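Long-range contacts in LbaCas13a (C2c2) (Lachnospiraceae bacterium, PDB 5W1H), which binds a mature CRISPR RNA and, as an A-cleaving Cas13a nuclease, probably uses it as a guide to recognise and cut RNA: residues H1295-R1300 / N1334-E1339; A1027-G1032 / V1103-L1108. One frame throughout, in Å; residues are numbered along the deposited sequence.

Contact 1: H1295-R1300 / N1334-E1339. With nucleotides of chain B.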
loop_
_atom_site.group_PDB
_atom_site.type_symbol
_atom_site.label_atom_id
_atom_site.label_comp_id
_atom_site.label_asym_id
_atom_site.label_seq_id
_atom_site.Cartn_x
_atom_site.Cartn_y
_atom_site.Cartn_z
ATOM N N HIS A 1295 -11.320 -7.140 6.651
ATOM C CA HIS A 1295 -12.130 -8.284 7.037
ATOM C C HIS A 1295 -13.137 -7.927 8.126
ATOM O O HIS A 1295 -13.605 -8.812 8.850
ATOM C CB HIS A 1295 -11.218 -9.434 7.468
ATOM C CG HIS A 1295 -10.262 -9.854 6.395
ATOM N ND1 HIS A 1295 -10.535 -10.877 5.514
ATOM C CD2 HIS A 1295 -9.054 -9.358 6.032
ATOM C CE1 HIS A 1295 -9.527 -11.010 4.670
ATOM N NE2 HIS A 1295 -8.615 -10.100 4.963
ATOM N N PHE A 1296 -13.457 -6.637 8.254
ATOM C CA PHE A 1296 -14.527 -6.126 9.109
ATOM C C PHE A 1296 -14.231 -6.311 10.593
ATOM O O PHE A 1296 -15.153 -6.407 11.408
ATOM C CB PHE A 1296 -15.873 -6.754 8.736
ATOM C CG PHE A 1296 -16.215 -6.599 7.282
ATOM C CD1 PHE A 1296 -16.530 -5.354 6.763
ATOM C CD2 PHE A 1296 -16.198 -7.691 6.428
ATOM C CE1 PHE A 1296 -16.835 -5.201 5.418
ATOM C CE2 PHE A 1296 -16.503 -7.546 5.086
ATOM C CZ PHE A 1296 -16.821 -6.299 4.582
ATOM N N VAL A 1297 -12.951 -6.334 10.959
ATOM C CA VAL A 1297 -12.523 -6.394 12.352
ATOM C C VAL A 1297 -11.868 -5.066 12.706
ATOM O O VAL A 1297 -10.883 -4.662 12.074
ATOM C CB VAL A 1297 -11.560 -7.561 12.609
ATOM C CG1 VAL A 1297 -11.104 -7.552 14.068
ATOM C CG2 VAL A 1297 -12.221 -8.879 12.260
ATOM N N ASN A 1298 -12.408 -4.394 13.717
ATOM C CA ASN A 1298 -11.865 -3.138 14.210
ATOM C C ASN A 1298 -11.052 -3.404 15.469
ATOM O O ASN A 1298 -11.558 -4.013 16.418
ATOM C CB ASN A 1298 -12.986 -2.143 14.512
ATOM C CG ASN A 1298 -12.689 -0.757 13.990
ATOM O OD1 ASN A 1298 -11.770 -0.086 14.461
ATOM N ND2 ASN A 1298 -13.475 -0.313 13.017
ATOM N N VAL A 1299 -9.798 -2.958 15.476
ATOM C CA VAL A 1299 -8.930 -3.134 16.632
ATOM C C VAL A 1299 -8.446 -1.769 17.101
ATOM O O VAL A 1299 -8.262 -0.841 16.307
ATOM C CB VAL A 1299 -7.736 -4.072 16.334
ATOM C CG1 VAL A 1299 -8.227 -5.402 15.783
ATOM C CG2 VAL A 1299 -6.743 -3.415 15.382
ATOM N N ARG A 1300 -8.262 -1.646 18.412
ATOM C CA ARG A 1300 -7.744 -0.433 19.031
ATOM C C ARG A 1300 -6.369 -0.746 19.605
ATOM O O ARG A 1300 -6.249 -1.553 20.534
ATOM C CB ARG A 1300 -8.683 0.082 20.123
ATOM C CG ARG A 1300 -10.084 0.439 19.644
ATOM C CD ARG A 1300 -10.951 0.880 20.821
ATOM N NE ARG A 1300 -12.382 0.750 20.553
ATOM C CZ ARG A 1300 -13.215 1.776 20.401
ATOM N NH1 ARG A 1300 -12.763 3.020 20.490
ATOM N NH2 ARG A 1300 -14.503 1.558 20.164
ATOM N N ASN A 1334 -12.497 -3.963 25.532
ATOM C CA ASN A 1334 -13.126 -3.351 24.361
ATOM C C ASN A 1334 -12.081 -2.910 23.336
ATOM O O ASN A 1334 -12.124 -1.798 22.805
ATOM C CB ASN A 1334 -14.028 -2.186 24.770
ATOM C CG ASN A 1334 -15.175 -2.628 25.652
ATOM O OD1 ASN A 1334 -15.529 -3.805 25.674
ATOM N ND2 ASN A 1334 -15.765 -1.688 26.383
ATOM N N GLY A 1335 -11.136 -3.805 23.056
ATOM C CA GLY A 1335 -10.097 -3.526 22.083
ATOM C C GLY A 1335 -10.398 -4.045 20.691
ATOM O O GLY A 1335 -9.760 -3.630 19.720
ATOM N N VAL A 1336 -11.364 -4.956 20.577
ATOM C CA VAL A 1336 -11.737 -5.569 19.306
ATOM C C VAL A 1336 -13.253 -5.531 19.176
ATOM O O VAL A 1336 -13.969 -5.959 20.089
ATOM C CB VAL A 1336 -11.230 -7.020 19.195
ATOM C CG1 VAL A 1336 -11.736 -7.663 17.903
ATOM C CG2 VAL A 1336 -9.707 -7.069 19.257
ATOM N N TYR A 1337 -13.742 -5.029 18.045
ATOM C CA TYR A 1337 -15.171 -5.066 17.771
ATOM C C TYR A 1337 -15.396 -5.208 16.274
ATOM O O TYR A 1337 -14.560 -4.805 15.459
ATOM C CB TYR A 1337 -15.899 -3.828 18.311
ATOM C CG TYR A 1337 -15.480 -2.498 17.714
ATOM C CD1 TYR A 1337 -14.431 -1.770 18.259
ATOM C CD2 TYR A 1337 -16.161 -1.954 16.631
ATOM C CE1 TYR A 1337 -14.054 -0.549 17.729
ATOM C CE2 TYR A 1337 -15.792 -0.731 16.094
ATOM C CZ TYR A 1337 -14.740 -0.033 16.650
ATOM O OH TYR A 1337 -14.366 1.182 16.119
ATOM N N SER A 1338 -16.532 -5.798 15.924
ATOM C CA SER A 1338 -16.867 -6.033 14.532
ATOM C C SER A 1338 -17.457 -4.781 13.900
ATOM O O SER A 1338 -18.165 -4.007 14.547
ATOM C CB SER A 1338 -17.864 -7.186 14.406
ATOM O OG SER A 1338 -18.370 -7.281 13.085
ATOM N N GLU A 1339 -17.144 -4.582 12.625
ATOM C CA GLU A 1339 -17.886 -3.619 11.828
ATOM C C GLU A 1339 -19.343 -4.052 11.722
ATOM O O GLU A 1339 -19.665 -5.243 11.745
ATOM C CB GLU A 1339 -17.278 -3.497 10.431
ATOM C CG GLU A 1339 -15.944 -2.786 10.396
ATOM C CD GLU A 1339 -16.059 -1.326 10.778
ATOM O OE1 GLU A 1339 -15.811 -0.995 11.957
ATOM O OE2 GLU A 1339 -16.408 -0.511 9.898
ATOM P P C B 38 -20.396 -11.477 4.407
ATOM O OP1 C B 38 -20.162 -11.513 5.874
ATOM O OP2 C B 38 -21.783 -11.519 3.874
ATOM O "O5'" C B 38 -19.707 -10.167 3.828
ATOM C "C5'" C B 38 -19.711 -9.920 2.431
ATOM C "C4'" C B 38 -18.840 -8.748 2.071
ATOM O "O4'" C B 38 -17.445 -9.137 2.126
ATOM C "C3'" C B 38 -19.031 -8.206 0.665
ATOM O "O3'" C B 38 -20.123 -7.301 0.603
ATOM C "C2'" C B 38 -17.683 -7.557 0.356
ATOM O "O2'" C B 38 -17.629 -6.240 0.882
ATOM C "C1'" C B 38 -16.708 -8.437 1.148
ATOM N N1 C B 38 -15.969 -9.417 0.315
ATOM C C2 C B 38 -14.954 -8.978 -0.548
ATOM O O2 C B 38 -14.707 -7.765 -0.629
ATOM N N3 C B 38 -14.273 -9.885 -1.290
ATOM C C4 C B 38 -14.556 -11.186 -1.185
ATOM N N4 C B 38 -13.860 -12.049 -1.934
ATOM C C5 C B 38 -15.572 -11.662 -0.306
ATOM C C6 C B 38 -16.241 -10.754 0.419
#
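Asn1298 lies over one face of the Tyr1337 ring, its CB 3.5 Å from the ring centroid and nearly on the normal, a CH-pi contact. The amide continues the overlap toward the phenol end, its plane 5° from that of the ring, so the two flat groups are stacked and point the same way. Tyr1337 reaches this place with CG between the backbone N and the carbonyl carbon (chi1 62°), which stands the ring upright beside its cross-strand neighbour.

The backbone evidence matches: the two residues form an antiparallel hydrogen-bonded pair, Asn1298 N to Tyr1337 O at 2.8 Å and Tyr1337 N to Asn1298 O at 2.9 Å. Arg1300 N to Gly1335 O and Glu1339 N to Phe1296 O extend the ladder. Beyond the stack, Asn1298 ND2 donates to Glu1339 OE1 at 2.7 Å; the oxygen lies near the amide plane but is approached 52° out of the carboxylate plane. Glu1339 OE2 has a second donor, Ala829 N. Arg1300 crosses the tyrosine at about a right angle, Arg1300 NH2 lying 3.3 Å from Tyr1337 CE1. If an alanine stood at Tyr1337, the Asn1298 amide would probably lose the surface it rests on and turn more freely, weakening its hold on Glu1339.

On the other face valines meet: Val1297 CG1 is 3.9 Å from Val1336 CG1, and helix 1357-1368 packs against both. Ser1338 shares this face, its OG bonded to Arg1355 N. Phe1296, the C-prime residue of the Schellman motif ending helix 1284-1294, turns its ring edge to the RNA, CE2 3.5 Å from O4' of C38 of chain B. The chemistry thus largely divides by face, valines toward helix 1357-1368 and a stacked, hydrogen-bonded amide opposite; the buried carboxylate is met by two N-H donors, which would probably favour its ionised form.

Contact 2: A1027-G1032 / V1103-L1108. With nucleotides of chain B.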
loop_
_atom_site.group_PDB
_atom_site.type_symbol
_atom_site.label_atom_id
_atom_site.label_comp_id
_atom_site.label_asym_id
_atom_site.label_seq_id
_atom_site.Cartn_x
_atom_site.Cartn_y
_atom_site.Cartn_z
ATOM N N ALA A 1027 -24.854 -36.183 8.140
ATOM C CA ALA A 1027 -24.520 -36.181 6.702
ATOM C C ALA A 1027 -23.286 -35.293 6.507
ATOM O O ALA A 1027 -22.326 -35.406 7.286
ATOM C CB ALA A 1027 -25.738 -35.777 5.894
ATOM N N LEU A 1028 -23.274 -34.444 5.474
ATOM C CA LEU A 1028 -22.275 -33.399 5.253
ATOM C C LEU A 1028 -20.909 -33.917 4.810
ATOM O O LEU A 1028 -20.330 -33.387 3.857
ATOM C CB LEU A 1028 -22.110 -32.538 6.511
ATOM C CG LEU A 1028 -23.265 -31.589 6.832
ATOM C CD1 LEU A 1028 -23.132 -31.043 8.240
ATOM C CD2 LEU A 1028 -23.324 -30.453 5.820
ATOM N N TYR A 1029 -20.376 -34.938 5.481
ATOM C CA TYR A 1029 -18.971 -35.298 5.321
ATOM C C TYR A 1029 -18.750 -36.661 4.678
ATOM O O TYR A 1029 -17.601 -37.110 4.591
ATOM C CB TYR A 1029 -18.265 -35.241 6.676
ATOM C CG TYR A 1029 -18.472 -33.929 7.390
ATOM C CD1 TYR A 1029 -17.789 -32.788 6.994
ATOM C CD2 TYR A 1029 -19.361 -33.826 8.452
ATOM C CE1 TYR A 1029 -17.977 -31.584 7.639
ATOM C CE2 TYR A 1029 -19.556 -32.626 9.104
ATOM C CZ TYR A 1029 -18.862 -31.508 8.692
ATOM O OH TYR A 1029 -19.049 -30.310 9.340
ATOM N N TYR A 1030 -19.804 -37.332 4.217
ATOM C CA TYR A 1030 -19.653 -38.644 3.609
ATOM C C TYR A 1030 -20.334 -38.668 2.250
ATOM O O TYR A 1030 -21.373 -38.036 2.044
ATOM C CB TYR A 1030 -20.215 -39.753 4.508
ATOM C CG TYR A 1030 -19.245 -40.898 4.694
ATOM C CD1 TYR A 1030 -18.208 -40.810 5.613
ATOM C CD2 TYR A 1030 -19.356 -42.060 3.942
ATOM C CE1 TYR A 1030 -17.311 -41.848 5.783
ATOM C CE2 TYR A 1030 -18.464 -43.105 4.103
ATOM C CZ TYR A 1030 -17.442 -42.994 5.025
ATOM O OH TYR A 1030 -16.553 -44.028 5.193
ATOM N N ASP A 1031 -19.727 -39.409 1.318
ATOM C CA ASP A 1031 -20.195 -39.512 -0.066
ATOM C C ASP A 1031 -20.263 -40.998 -0.412
ATOM O O ASP A 1031 -19.368 -41.544 -1.062
ATOM C CB ASP A 1031 -19.271 -38.735 -1.013
ATOM C CG ASP A 1031 -19.894 -38.493 -2.376
ATOM O OD1 ASP A 1031 -21.005 -39.006 -2.629
ATOM O OD2 ASP A 1031 -19.271 -37.783 -3.195
ATOM N N GLY A 1032 -21.329 -41.654 0.040
ATOM C CA GLY A 1032 -21.538 -43.057 -0.254
ATOM C C GLY A 1032 -20.615 -43.987 0.507
ATOM O O GLY A 1032 -20.753 -44.159 1.721
ATOM N N VAL A 1103 -19.471 -25.044 9.303
ATOM C CA VAL A 1103 -19.633 -26.463 9.019
ATOM C C VAL A 1103 -18.998 -26.853 7.688
ATOM O O VAL A 1103 -18.639 -28.021 7.495
ATOM C CB VAL A 1103 -21.131 -26.830 9.070
ATOM C CG1 VAL A 1103 -21.798 -26.632 7.714
ATOM C CG2 VAL A 1103 -21.321 -28.242 9.580
ATOM N N GLU A 1104 -18.831 -25.904 6.768
ATOM C CA GLU A 1104 -18.184 -26.156 5.487
ATOM C C GLU A 1104 -16.695 -25.835 5.504
ATOM O O GLU A 1104 -16.050 -25.896 4.451
ATOM C CB GLU A 1104 -18.871 -25.349 4.382
ATOM C CG GLU A 1104 -20.257 -25.857 4.014
ATOM C CD GLU A 1104 -20.226 -27.244 3.404
ATOM O OE1 GLU A 1104 -19.223 -27.582 2.737
ATOM O OE2 GLU A 1104 -21.200 -28.000 3.597
ATOM N N PHE A 1105 -16.140 -25.497 6.672
ATOM C CA PHE A 1105 -14.734 -25.109 6.813
ATOM C C PHE A 1105 -14.402 -23.874 5.979
ATOM O O PHE A 1105 -13.258 -23.687 5.556
ATOM C CB PHE A 1105 -13.791 -26.265 6.460
ATOM C CG PHE A 1105 -14.145 -27.559 7.137
ATOM C CD1 PHE A 1105 -13.891 -27.741 8.485
ATOM C CD2 PHE A 1105 -14.733 -28.590 6.424
ATOM C CE1 PHE A 1105 -14.220 -28.928 9.110
ATOM C CE2 PHE A 1105 -15.063 -29.779 7.045
ATOM C CZ PHE A 1105 -14.803 -29.948 8.389
ATOM N N ARG A 1106 -15.397 -23.017 5.741
ATOM C CA ARG A 1106 -15.143 -21.779 5.010
ATOM C C ARG A 1106 -14.443 -20.755 5.892
ATOM O O ARG A 1106 -13.582 -20.007 5.416
ATOM C CB ARG A 1106 -16.451 -21.214 4.452
ATOM C CG ARG A 1106 -16.882 -21.878 3.155
ATOM C CD ARG A 1106 -18.309 -21.520 2.747
ATOM N NE ARG A 1106 -18.762 -22.382 1.656
ATOM C CZ ARG A 1106 -19.938 -22.278 1.044
ATOM N NH1 ARG A 1106 -20.804 -21.341 1.409
ATOM N NH2 ARG A 1106 -20.248 -23.119 0.063
ATOM N N ASP A 1107 -14.796 -20.704 7.181
ATOM C CA ASP A 1107 -14.068 -19.832 8.095
ATOM C C ASP A 1107 -12.597 -20.218 8.161
ATOM O O ASP A 1107 -11.731 -19.347 8.304
ATOM C CB ASP A 1107 -14.703 -19.867 9.489
ATOM C CG ASP A 1107 -14.601 -21.235 10.154
ATOM O OD1 ASP A 1107 -14.546 -22.261 9.437
ATOM O OD2 ASP A 1107 -14.581 -21.281 11.406
ATOM N N LEU A 1108 -12.300 -21.512 8.024
ATOM C CA LEU A 1108 -10.916 -21.974 7.982
ATOM C C LEU A 1108 -10.142 -21.293 6.856
ATOM O O LEU A 1108 -9.019 -20.816 7.054
ATOM C CB LEU A 1108 -10.898 -23.494 7.814
ATOM C CG LEU A 1108 -9.701 -24.288 8.325
ATOM C CD1 LEU A 1108 -9.586 -24.164 9.837
ATOM C CD2 LEU A 1108 -9.837 -25.743 7.912
ATOM P P G B 37 -22.779 -15.324 0.239
ATOM O OP1 G B 37 -23.279 -13.930 0.356
ATOM O OP2 G B 37 -22.199 -15.787 -1.049
ATOM O "O5'" G B 37 -21.700 -15.576 1.386
ATOM C "C5'" G B 37 -21.988 -15.268 2.748
ATOM C "C4'" G B 37 -20.788 -14.701 3.472
ATOM O "O4'" G B 37 -19.774 -15.736 3.638
ATOM C "C3'" G B 37 -20.085 -13.534 2.773
ATOM O "O3'" G B 37 -19.532 -12.669 3.763
ATOM C "C2'" G B 37 -18.932 -14.231 2.063
ATOM O "O2'" G B 37 -17.849 -13.391 1.725
ATOM C "C1'" G B 37 -18.546 -15.270 3.110
ATOM N N9 G B 37 -17.764 -16.403 2.610
ATOM C C8 G B 37 -16.566 -16.829 3.128
ATOM N N7 G B 37 -16.069 -17.856 2.496
ATOM C C5 G B 37 -16.998 -18.126 1.501
ATOM C C6 G B 37 -16.998 -19.130 0.501
ATOM O O6 G B 37 -16.157 -20.011 0.289
ATOM N N1 G B 37 -18.130 -19.045 -0.300
ATOM C C2 G B 37 -19.130 -18.115 -0.169
ATOM N N2 G B 37 -20.138 -18.197 -1.046
ATOM N N3 G B 37 -19.140 -17.173 0.758
ATOM C C4 G B 37 -18.050 -17.236 1.552
ATOM P P A B 36 -23.588 -21.703 -1.273
ATOM O OP1 A B 36 -22.654 -22.487 -0.423
ATOM O OP2 A B 36 -25.039 -22.009 -1.208
ATOM O "O5'" A B 36 -23.417 -20.158 -0.935
ATOM C "C5'" A B 36 -24.019 -19.159 -1.752
ATOM C "C4'" A B 36 -24.626 -18.051 -0.926
ATOM O "O4'" A B 36 -25.973 -18.424 -0.524
ATOM C "C3'" A B 36 -23.876 -17.710 0.364
ATOM O "O3'" A B 36 -23.986 -16.311 0.619
ATOM C "C2'" A B 36 -24.671 -18.467 1.421
ATOM O "O2'" A B 36 -24.555 -17.949 2.729
ATOM C "C1'" A B 36 -26.089 -18.323 0.882
ATOM N N9 A B 36 -27.022 -19.344 1.360
ATOM C C8 A B 36 -26.951 -20.708 1.223
ATOM N N7 A B 36 -27.956 -21.341 1.776
ATOM C C5 A B 36 -28.740 -20.325 2.307
ATOM C C6 A B 36 -29.949 -20.334 3.023
ATOM N N6 A B 36 -30.608 -21.452 3.337
ATOM N N1 A B 36 -30.458 -19.145 3.414
ATOM C C2 A B 36 -29.797 -18.023 3.101
ATOM N N3 A B 36 -28.654 -17.887 2.432
ATOM C C4 A B 36 -28.176 -19.089 2.060
ATOM P P U B 35 -18.340 -19.923 -3.268
ATOM O OP1 U B 35 -17.665 -18.605 -3.142
ATOM O OP2 U B 35 -18.626 -20.763 -2.078
ATOM O "O5'" U B 35 -19.732 -19.633 -3.989
ATOM C "C5'" U B 35 -20.288 -20.547 -4.918
ATOM C "C4'" U B 35 -21.673 -21.015 -4.539
ATOM O "O4'" U B 35 -22.073 -21.971 -5.548
ATOM C "C3'" U B 35 -21.767 -21.771 -3.221
ATOM O "O3'" U B 35 -23.143 -21.814 -2.820
ATOM C "C2'" U B 35 -21.332 -23.164 -3.645
ATOM O "O2'" U B 35 -21.719 -24.200 -2.766
ATOM C "C1'" U B 35 -22.000 -23.287 -5.023
ATOM N N1 U B 35 -21.208 -24.067 -5.979
ATOM C C2 U B 35 -21.784 -25.146 -6.621
ATOM O O2 U B 35 -22.937 -25.496 -6.427
ATOM N N3 U B 35 -20.949 -25.794 -7.499
ATOM C C4 U B 35 -19.637 -25.473 -7.789
ATOM O O4 U B 35 -19.005 -26.146 -8.599
ATOM C C5 U B 35 -19.122 -24.343 -7.087
ATOM C C6 U B 35 -19.910 -23.696 -6.230
HETATM O O HOH W 1 -20.986 -30.908 2.680
#
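A Schellman motif ends helix 1087-1103 and leads directly into helix 1106-1145, and Leu1028 and Tyr1029 pack against this junction. Its C-prime residue, Phe1105, has positive phi and also occupies the N-cap position of the second helix; the closing bonds are Arg1106 N to Asn1101 O and Phe1105 N to Ile1102 O.

Tyr1029 OH donates to Val1103 O at 3.0 Å, in the carbonyl plane and on a lone pair. The same hydroxyl lies only 3.1 Å from Val1103 CG2, a tight fit. At the ring edge, Tyr1029 CE1 meets Phe1105 CE2 at 3.5 Å; the planes are 52° apart and neither ring covers the other's face, so the pair is a rim-to-rim contact and not a stack. Leu1028 CD1 touches Val1103 CG2 at 3.6 Å, and Ile1065 of helix 1062-1074 adjoins both residues. One water bridges the segments, donating to Leu1028 O at 2.8 Å and to Glu1104 OE2 at 3.1 Å.

Arg1106, at the start of the second helix, leaves the protein contact for the RNA. Extended from CG to NE, it passes the base of G37 of chain B and brings NH1 within 2.8 Å of OP1 of A36 of chain B, which NH2 also binds. Such use of arginine is typical of a phosphate-binding site, placed here at a Schellman-terminated helix-helix junction.

In the fold
Contact 2 closes before contact 1 opens along the chain, so the two follow in series. Their centres are 29 Å apart and their nearest atoms about 9 Å, without touching. Helix 1106-1145 joins them: it begins within contact 2, and farther along its Asp1110, Ile1114 and Glu1117 meet His1295 at the edge of contact 1. They differ in setting, 1295-1300 / 1334-1339 pairing two strands of a mixed sheet and 1027-1032 / 1103-1108 packing a loop and turn against a junction of helices nearer the periphery. Both border neighbouring nucleotides of chain B, 35 to 37 at contact 2 and C38 at contact 1, consistent with one continuous guide-binding surface.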